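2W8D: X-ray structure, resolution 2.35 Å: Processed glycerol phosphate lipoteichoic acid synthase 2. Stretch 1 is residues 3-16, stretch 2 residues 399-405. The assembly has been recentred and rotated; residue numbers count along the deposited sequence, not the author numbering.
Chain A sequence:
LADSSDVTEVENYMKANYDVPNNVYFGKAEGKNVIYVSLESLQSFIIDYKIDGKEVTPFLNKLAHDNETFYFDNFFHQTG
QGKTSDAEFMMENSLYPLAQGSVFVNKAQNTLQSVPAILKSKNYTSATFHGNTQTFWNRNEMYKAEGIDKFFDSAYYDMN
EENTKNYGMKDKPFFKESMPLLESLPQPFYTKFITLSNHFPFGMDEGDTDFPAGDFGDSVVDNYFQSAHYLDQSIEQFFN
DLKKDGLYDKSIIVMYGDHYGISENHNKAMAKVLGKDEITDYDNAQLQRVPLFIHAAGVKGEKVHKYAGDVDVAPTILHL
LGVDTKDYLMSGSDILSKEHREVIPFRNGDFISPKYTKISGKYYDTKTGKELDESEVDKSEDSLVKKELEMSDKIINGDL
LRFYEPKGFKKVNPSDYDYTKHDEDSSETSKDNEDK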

ATOM      1  N   ASP A   3     -14.368  10.693 -24.657  1.00 42.96           N
ATOM      2  CA  ASP A   3     -15.811  11.063 -24.491  1.00 43.51           C
ATOM      3  C   ASP A   3     -16.633   9.965 -23.793  1.00 43.69           C
ATOM      4  O   ASP A   3     -16.089   8.927 -23.421  1.00 43.70           O
ATOM      5  N   SER A   4     -17.940  10.199 -23.648  1.00 44.13           N
ATOM      6  CA  SER A   4     -18.852   9.322 -22.887  1.00 44.25           C
ATOM      7  C   SER A   4     -18.925   7.858 -23.341  1.00 44.22           C
ATOM      8  O   SER A   4     -19.100   6.958 -22.508  1.00 44.43           O
ATOM      9  N   SER A   5     -18.807   7.630 -24.650  1.00 43.81           N
ATOM     10  CA  SER A   5     -18.886   6.280 -25.228  1.00 43.14           C
ATOM     11  C   SER A   5     -17.686   5.357 -24.940  1.00 42.46           C
ATOM     12  O   SER A   5     -17.794   4.145 -25.099  1.00 42.48           O
ATOM     13  N   ASP A   6     -16.555   5.910 -24.505  1.00 41.80           N
ATOM     14  CA  ASP A   6     -15.374   5.082 -24.212  1.00 41.12           C
ATOM     15  C   ASP A   6     -15.451   4.417 -22.841  1.00 40.32           C
ATOM     16  O   ASP A   6     -14.709   3.469 -22.553  1.00 40.25           O
ATOM     17  N   VAL A   7     -16.341   4.936 -21.999  1.00 39.29           N
ATOM     18  CA  VAL A   7     -16.597   4.392 -20.673  1.00 38.36           C
ATOM     19  C   VAL A   7     -17.260   3.024 -20.797  1.00 37.86           C
ATOM     20  O   VAL A   7     -17.005   2.127 -19.981  1.00 37.72           O
ATOM     21  N   THR A   8     -18.077   2.869 -21.838  1.00 37.08           N
ATOM     22  CA  THR A   8     -18.901   1.676 -22.023  1.00 36.59           C
ATOM     23  C   THR A   8     -18.073   0.390 -21.989  1.00 36.38           C
ATOM     24  O   THR A   8     -18.377  -0.526 -21.220  1.00 36.05           O
ATOM     25  N   GLU A   9     -17.028   0.340 -22.812  1.00 36.23           N
ATOM     26  CA  GLU A   9     -16.184  -0.847 -22.932  1.00 36.39           C
ATOM     27  C   GLU A   9     -15.501  -1.189 -21.600  1.00 36.04           C
ATOM     28  O   GLU A   9     -15.425  -2.368 -21.211  1.00 35.58           O
ATOM     29  N   VAL A  10     -15.022  -0.156 -20.904  1.00 35.78           N
ATOM     30  CA  VAL A  10     -14.382  -0.347 -19.606  1.00 35.81           C
ATOM     31  C   VAL A  10     -15.385  -0.799 -18.540  1.00 35.72           C
ATOM     32  O   VAL A  10     -15.081  -1.668 -17.719  1.00 35.62           O
ATOM     33  N   GLU A  11     -16.585  -0.229 -18.567  1.00 35.44           N
ATOM     34  CA  GLU A  11     -17.611  -0.603 -17.603  1.00 35.31           C
ATOM     35  C   GLU A  11     -18.066  -2.061 -17.777  1.00 35.08           C
ATOM     36  O   GLU A  11     -18.276  -2.772 -16.792  1.00 34.82           O
ATOM     37  N   ASN A  12     -18.196  -2.500 -19.028  1.00 34.93           N
ATOM     38  CA  ASN A  12     -18.619  -3.873 -19.326  1.00 35.34           C
ATOM     39  C   ASN A  12     -17.617  -4.935 -18.891  1.00 35.69           C
ATOM     40  O   ASN A  12     -17.992  -6.046 -18.520  1.00 35.63           O
ATOM     41  N   TYR A  13     -16.342  -4.579 -18.944  1.00 36.21           N
ATOM     42  CA  TYR A  13     -15.286  -5.457 -18.487  1.00 36.62           C
ATOM     43  C   TYR A  13     -15.185  -5.461 -16.947  1.00 36.85           C
ATOM     44  O   TYR A  13     -15.052  -6.531 -16.352  1.00 36.32           O
HETATM   45  N   MSE A  14     -15.281  -4.294 -16.301  1.00 37.60           N
HETATM   46  CA  MSE A  14     -15.245  -4.241 -14.830  1.00 38.87           C
HETATM   47  C   MSE A  14     -16.365  -5.086 -14.204  1.00 38.19           C
HETATM   48  O   MSE A  14     -16.133  -5.794 -13.217  1.00 38.17           O
ATOM     49  N   LYS A  15     -17.566  -5.024 -14.785  1.00 37.34           N
ATOM     50  CA  LYS A  15     -18.690  -5.859 -14.348  1.00 36.56           C
ATOM     51  C   LYS A  15     -18.555  -7.333 -14.748  1.00 35.92           C
ATOM     52  O   LYS A  15     -19.059  -8.214 -14.056  1.00 35.82           O
ATOM     53  N   ALA A  16     -17.873  -7.601 -15.857  1.00 35.14           N
ATOM     54  CA  ALA A  16     -17.684  -8.973 -16.324  1.00 34.53           C
ATOM     55  C   ALA A  16     -16.601  -9.718 -15.553  1.00 34.44           C
ATOM     56  O   ALA A  16     -16.360 -10.893 -15.808  1.00 34.50           O
ATOM     57  N   ASP A 399      -9.311  10.272 -18.758  1.00 16.70           N
ATOM     58  CA  ASP A 399     -10.041  10.914 -17.659  1.00 16.30           C
ATOM     59  C   ASP A 399     -11.549  10.548 -17.742  1.00 16.12           C
ATOM     60  O   ASP A 399     -12.429  11.416 -17.822  1.00 16.74           O
ATOM     61  N   LEU A 400     -11.822   9.249 -17.708  1.00 15.94           N
ATOM     62  CA  LEU A 400     -13.125   8.694 -18.108  1.00 16.00           C
ATOM     63  C   LEU A 400     -14.190   8.836 -17.042  1.00 15.64           C
ATOM     64  O   LEU A 400     -15.391   8.830 -17.346  1.00 15.56           O
ATOM     65  N   LEU A 401     -13.748   8.949 -15.796  1.00 15.14           N
ATOM     66  CA  LEU A 401     -14.654   9.152 -14.671  1.00 15.05           C
ATOM     67  C   LEU A 401     -15.476  10.471 -14.723  1.00 15.52           C
ATOM     68  O   LEU A 401     -16.460  10.597 -14.000  1.00 16.55           O
ATOM     69  N   ARG A 402     -15.116  11.427 -15.584  1.00 15.42           N
ATOM     70  CA  ARG A 402     -16.027  12.552 -15.897  1.00 16.23           C
ATOM     71  C   ARG A 402     -17.379  12.066 -16.450  1.00 16.79           C
ATOM     72  O   ARG A 402     -18.384  12.780 -16.385  1.00 16.64           O
ATOM     73  N   PHE A 403     -17.385  10.867 -17.023  1.00 17.34           N
ATOM     74  CA  PHE A 403     -18.549  10.354 -17.741  1.00 18.20           C
ATOM     75  C   PHE A 403     -19.181   9.134 -17.065  1.00 19.27           C
ATOM     76  O   PHE A 403     -19.984   8.451 -17.673  1.00 19.55           O
ATOM     77  N   TYR A 404     -18.804   8.852 -15.815  1.00 20.46           N
ATOM     78  CA  TYR A 404     -19.366   7.731 -15.080  1.00 20.99           C
ATOM     79  C   TYR A 404     -19.925   8.159 -13.733  1.00 21.78           C
ATOM     80  O   TYR A 404     -19.200   8.739 -12.926  1.00 22.19           O
ATOM     81  N   GLU A 405     -21.197   7.849 -13.477  1.00 22.27           N
ATOM     82  CA  GLU A 405     -21.791   8.098 -12.159  1.00 23.65           C
ATOM     83  C   GLU A 405     -22.241   6.813 -11.458  1.00 23.81           C
ATOM     84  O   GLU A 405     -23.228   6.203 -11.869  1.00 24.11           O
TER

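Packing of the N-terminal helix of processed lipoteichoic acid synthase 2 against a short segment at least 389 residues away in the chain. The contact buries 440 Å², both sides summed, and no hydrogen bond crosses it; the contact is made by packing of side chains on one another and on main chain. Val 7, Leu 400 and Phe 403 cover the most surface.

Val 7 is buried, its CA-to-CB bond points toward the second stretch, and its t rotamer (chi1 162°) spreads the two methyls over different partners. Val 7 CG2 lies 3.8 Å from Leu 400 CB and 3.8 Å from Phe 403 CB, and it comes within 3.3 Å of Leu 400 O. That carbonyl is engaged within its own stretch, accepting a hydrogen bond from Phe 403 N (2.9 Å to Leu 400 O). The other methyl, Val 7 CG1, sits 3.9 Å from Tyr 404 CD2, approaching the ring obliquely.

Leu 400, also buried and pointing toward the helix, is m at chi1 (-72°) and t at chi2. Its methyls reach the helix at neighbouring points: Leu 400 CD1 is 3.9 Å from Asp 6 O and 4.4 Å from Val 10 CG2, while Leu 400 CD2 is 4.0 Å from Asp 6 CB. Val 10, t like Val 7, thus extends the apolar surface one turn further along the helix.

Phe 403 (chi1 m, -48°) points toward the first stretch and lays one ring face under the backbone of Asp 3 and Ser 4. Asp 3 C is 3.7 Å from Phe 403 CD2, and Ser 4 CA is 3.8 Å from Phe 403 CG, so the ring packs on main chain. The CA-to-CB bond of Asp 3 points away, and Asp 3 OD2 accepts a hydrogen bond from Ser 5 OG (3.1 Å), while Asp 3 N donates to Asp 6 OD2 (3.2 Å). These bonds brace the type I turn from Asp 3 to Asp 6 that presents the backbone to the ring.

Tyr 404 (chi1 t, -172°) starts sideways, but its end comes nearer the helix. Glu 11, extended with chi1 and chi2 both t, places Glu 11 OE2 at the ring edge, 3.6 Å from Tyr 404 CE2. Lys 15 NZ approaches Tyr 404 OH to 3.6 Å without a hydrogen bond; both atoms find partners elsewhere in the structure. Arg 402 contributes little to the contact: Arg 402 NE donates to Asp 399 O (2.9 Å), a hydrogen bond within its own stretch.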

ATOM      1  CB  ASP A   3     -16.443  11.471 -25.841  1.00 43.33           C
ATOM      2  CG  ASP A   3     -16.713  10.274 -26.769  1.00 43.45           C
ATOM      3  OD1 ASP A   3     -15.759   9.562 -27.152  1.00 43.56           O
ATOM      4  OD2 ASP A   3     -17.887  10.053 -27.128  1.00 43.30           O
ATOM      5  CB  SER A   4     -20.268   9.912 -22.871  1.00 44.40           C
ATOM      6  OG  SER A   4     -21.154   9.039 -22.189  1.00 44.91           O
ATOM      7  CB  SER A   5     -19.151   6.365 -26.735  1.00 43.32           C
ATOM      8  OG  SER A   5     -18.065   6.977 -27.404  1.00 43.66           O
ATOM      9  CB  ASP A   6     -14.083   5.897 -24.321  1.00 41.60           C
ATOM     10  CG  ASP A   6     -13.936   6.600 -25.667  1.00 43.03           C
ATOM     11  OD1 ASP A   6     -14.297   6.010 -26.713  1.00 44.98           O
ATOM     12  OD2 ASP A   6     -13.451   7.753 -25.675  1.00 44.43           O
ATOM     13  CB  VAL A   7     -17.482   5.356 -19.840  1.00 38.34           C
ATOM     14  CG1 VAL A   7     -18.126   4.649 -18.656  1.00 38.64           C
ATOM     15  CG2 VAL A   7     -16.659   6.514 -19.353  1.00 38.42           C
ATOM     16  CB  THR A   8     -19.741   1.745 -23.339  1.00 36.53           C
ATOM     17  OG1 THR A   8     -20.494   2.964 -23.372  1.00 36.02           O
ATOM     18  CG2 THR A   8     -20.693   0.565 -23.443  1.00 35.80           C
ATOM     19  CB  GLU A   9     -15.145  -0.645 -24.041  1.00 36.75           C
ATOM     20  CG  GLU A   9     -14.483  -1.933 -24.547  1.00 38.54           C
ATOM     21  CD  GLU A   9     -13.012  -1.737 -24.944  1.00 40.74           C
ATOM     22  OE1 GLU A   9     -12.667  -0.673 -25.523  1.00 41.85           O
ATOM     23  OE2 GLU A   9     -12.202  -2.656 -24.678  1.00 40.59           O
ATOM     24  CB  VAL A  10     -13.568   0.897 -19.144  1.00 36.04           C
ATOM     25  CG1 VAL A  10     -13.174   0.783 -17.675  1.00 35.66           C
ATOM     26  CG2 VAL A  10     -12.309   1.053 -19.987  1.00 36.10           C
ATOM     27  CB  GLU A  11     -18.785   0.372 -17.691  1.00 35.50           C
ATOM     28  CG  GLU A  11     -20.004  -0.003 -16.878  1.00 36.06           C
ATOM     29  CD  GLU A  11     -21.217   0.819 -17.252  1.00 37.93           C
ATOM     30  OE1 GLU A  11     -21.277   1.349 -18.387  1.00 39.27           O
ATOM     31  OE2 GLU A  11     -22.122   0.933 -16.404  1.00 38.42           O
ATOM     32  CB  ASN A  12     -18.956  -4.025 -20.808  1.00 34.89           C
ATOM     33  CG  ASN A  12     -20.229  -3.296 -21.182  1.00 34.97           C
ATOM     34  OD1 ASN A  12     -21.151  -3.180 -20.369  1.00 33.63           O
ATOM     35  ND2 ASN A  12     -20.286  -2.784 -22.406  1.00 34.81           N
ATOM     36  CB  TYR A  13     -13.973  -5.097 -19.202  1.00 36.57           C
ATOM     37  CG  TYR A  13     -12.726  -5.704 -18.618  1.00 37.19           C
ATOM     38  CD1 TYR A  13     -12.096  -6.808 -19.221  1.00 37.42           C
ATOM     39  CD2 TYR A  13     -12.161  -5.167 -17.460  1.00 36.68           C
ATOM     40  CE1 TYR A  13     -10.938  -7.352 -18.665  1.00 35.84           C
ATOM     41  CE2 TYR A  13     -11.031  -5.701 -16.906  1.00 36.91           C
ATOM     42  CZ  TYR A  13     -10.419  -6.780 -17.505  1.00 37.14           C
ATOM     43  OH  TYR A  13      -9.276  -7.253 -16.896  1.00 38.62           O
HETATM   44  CB  MSE A  14     -15.299  -2.813 -14.280  1.00 40.03           C
HETATM   45  CG  MSE A  14     -14.163  -1.834 -14.702  1.00 46.72           C
HETATM   46 SE   MSE A  14     -12.262  -2.392 -14.526  1.00 63.21          SE
HETATM   47  CE  MSE A  14     -11.379  -0.646 -14.460  1.00 57.38           C
ATOM     48  CB  LYS A  15     -20.016  -5.312 -14.871  1.00 36.73           C
ATOM     49  CG  LYS A  15     -20.413  -3.950 -14.303  1.00 37.10           C
ATOM     50  CD  LYS A  15     -21.948  -3.795 -14.253  1.00 36.70           C
ATOM     51  CE  LYS A  15     -22.387  -2.342 -14.084  1.00 36.52           C
ATOM     52  NZ  LYS A  15     -21.447  -1.524 -13.234  1.00 36.85           N
ATOM     53  CB  ALA A  16     -17.381  -9.002 -17.819  1.00 34.51           C
ATOM     54  CB  ASP A 399      -9.785  12.437 -17.664  1.00 15.63           C
ATOM     55  CG  ASP A 399     -10.351  13.138 -16.438  1.00 16.96           C
ATOM     56  OD1 ASP A 399     -10.543  12.464 -15.402  1.00 20.02           O
ATOM     57  OD2 ASP A 399     -10.618  14.364 -16.497  1.00 19.31           O
ATOM     58  CB  LEU A 400     -12.997   7.210 -18.508  1.00 15.80           C
ATOM     59  CG  LEU A 400     -12.299   6.907 -19.830  1.00 15.82           C
ATOM     60  CD1 LEU A 400     -12.408   5.429 -20.151  1.00 14.88           C
ATOM     61  CD2 LEU A 400     -12.872   7.759 -20.988  1.00 15.82           C
ATOM     62  CB  LEU A 401     -13.927   8.917 -13.330  1.00 13.69           C
ATOM     63  CG  LEU A 401     -13.350   7.493 -13.155  1.00 13.66           C
ATOM     64  CD1 LEU A 401     -12.523   7.313 -11.859  1.00 13.08           C
ATOM     65  CD2 LEU A 401     -14.406   6.403 -13.238  1.00  9.35           C
ATOM     66  CB  ARG A 402     -15.419  13.522 -16.929  1.00 15.46           C
ATOM     67  CG  ARG A 402     -14.151  14.234 -16.484  1.00 15.85           C
ATOM     68  CD  ARG A 402     -13.570  15.000 -17.619  1.00 15.06           C
ATOM     69  NE  ARG A 402     -12.917  14.125 -18.599  1.00 17.45           N
ATOM     70  CZ  ARG A 402     -12.615  14.479 -19.851  1.00 16.09           C
ATOM     71  NH1 ARG A 402     -12.950  15.682 -20.294  1.00 13.71           N
ATOM     72  NH2 ARG A 402     -12.010  13.613 -20.671  1.00 13.21           N
ATOM     73  CB  PHE A 403     -18.151  10.007 -19.185  1.00 17.86           C
ATOM     74  CG  PHE A 403     -17.357  11.101 -19.880  1.00 17.66           C
ATOM     75  CD1 PHE A 403     -17.939  12.348 -20.144  1.00 14.16           C
ATOM     76  CD2 PHE A 403     -16.030  10.884 -20.258  1.00 15.95           C
ATOM     77  CE1 PHE A 403     -17.213  13.340 -20.752  1.00 14.02           C
ATOM     78  CE2 PHE A 403     -15.298  11.883 -20.880  1.00 14.26           C
ATOM     79  CZ  PHE A 403     -15.884  13.105 -21.123  1.00 14.15           C
ATOM     80  CB  TYR A 404     -18.302   6.669 -14.844  1.00 21.03           C
ATOM     81  CG  TYR A 404     -18.884   5.420 -14.274  1.00 20.60           C
ATOM     82  CD1 TYR A 404     -18.678   5.075 -12.940  1.00 21.34           C
ATOM     83  CD2 TYR A 404     -19.687   4.599 -15.060  1.00 20.91           C
ATOM     84  CE1 TYR A 404     -19.229   3.913 -12.414  1.00 22.27           C
ATOM     85  CE2 TYR A 404     -20.254   3.442 -14.550  1.00 20.81           C
ATOM     86  CZ  TYR A 404     -20.033   3.098 -13.228  1.00 21.79           C
ATOM     87  OH  TYR A 404     -20.605   1.939 -12.738  1.00 20.76           O
ATOM     88  CB  GLU A 405     -22.964   9.073 -12.242  1.00 24.05           C
ATOM     89  CG  GLU A 405     -22.924  10.035 -13.435  1.00 26.85           C
ATOM     90  CD  GLU A 405     -23.470  11.411 -13.093  1.00 30.81           C
ATOM     91  OE1 GLU A 405     -24.476  11.839 -13.713  1.00 30.39           O
ATOM     92  OE2 GLU A 405     -22.886  12.067 -12.195  1.00 33.18           O
TER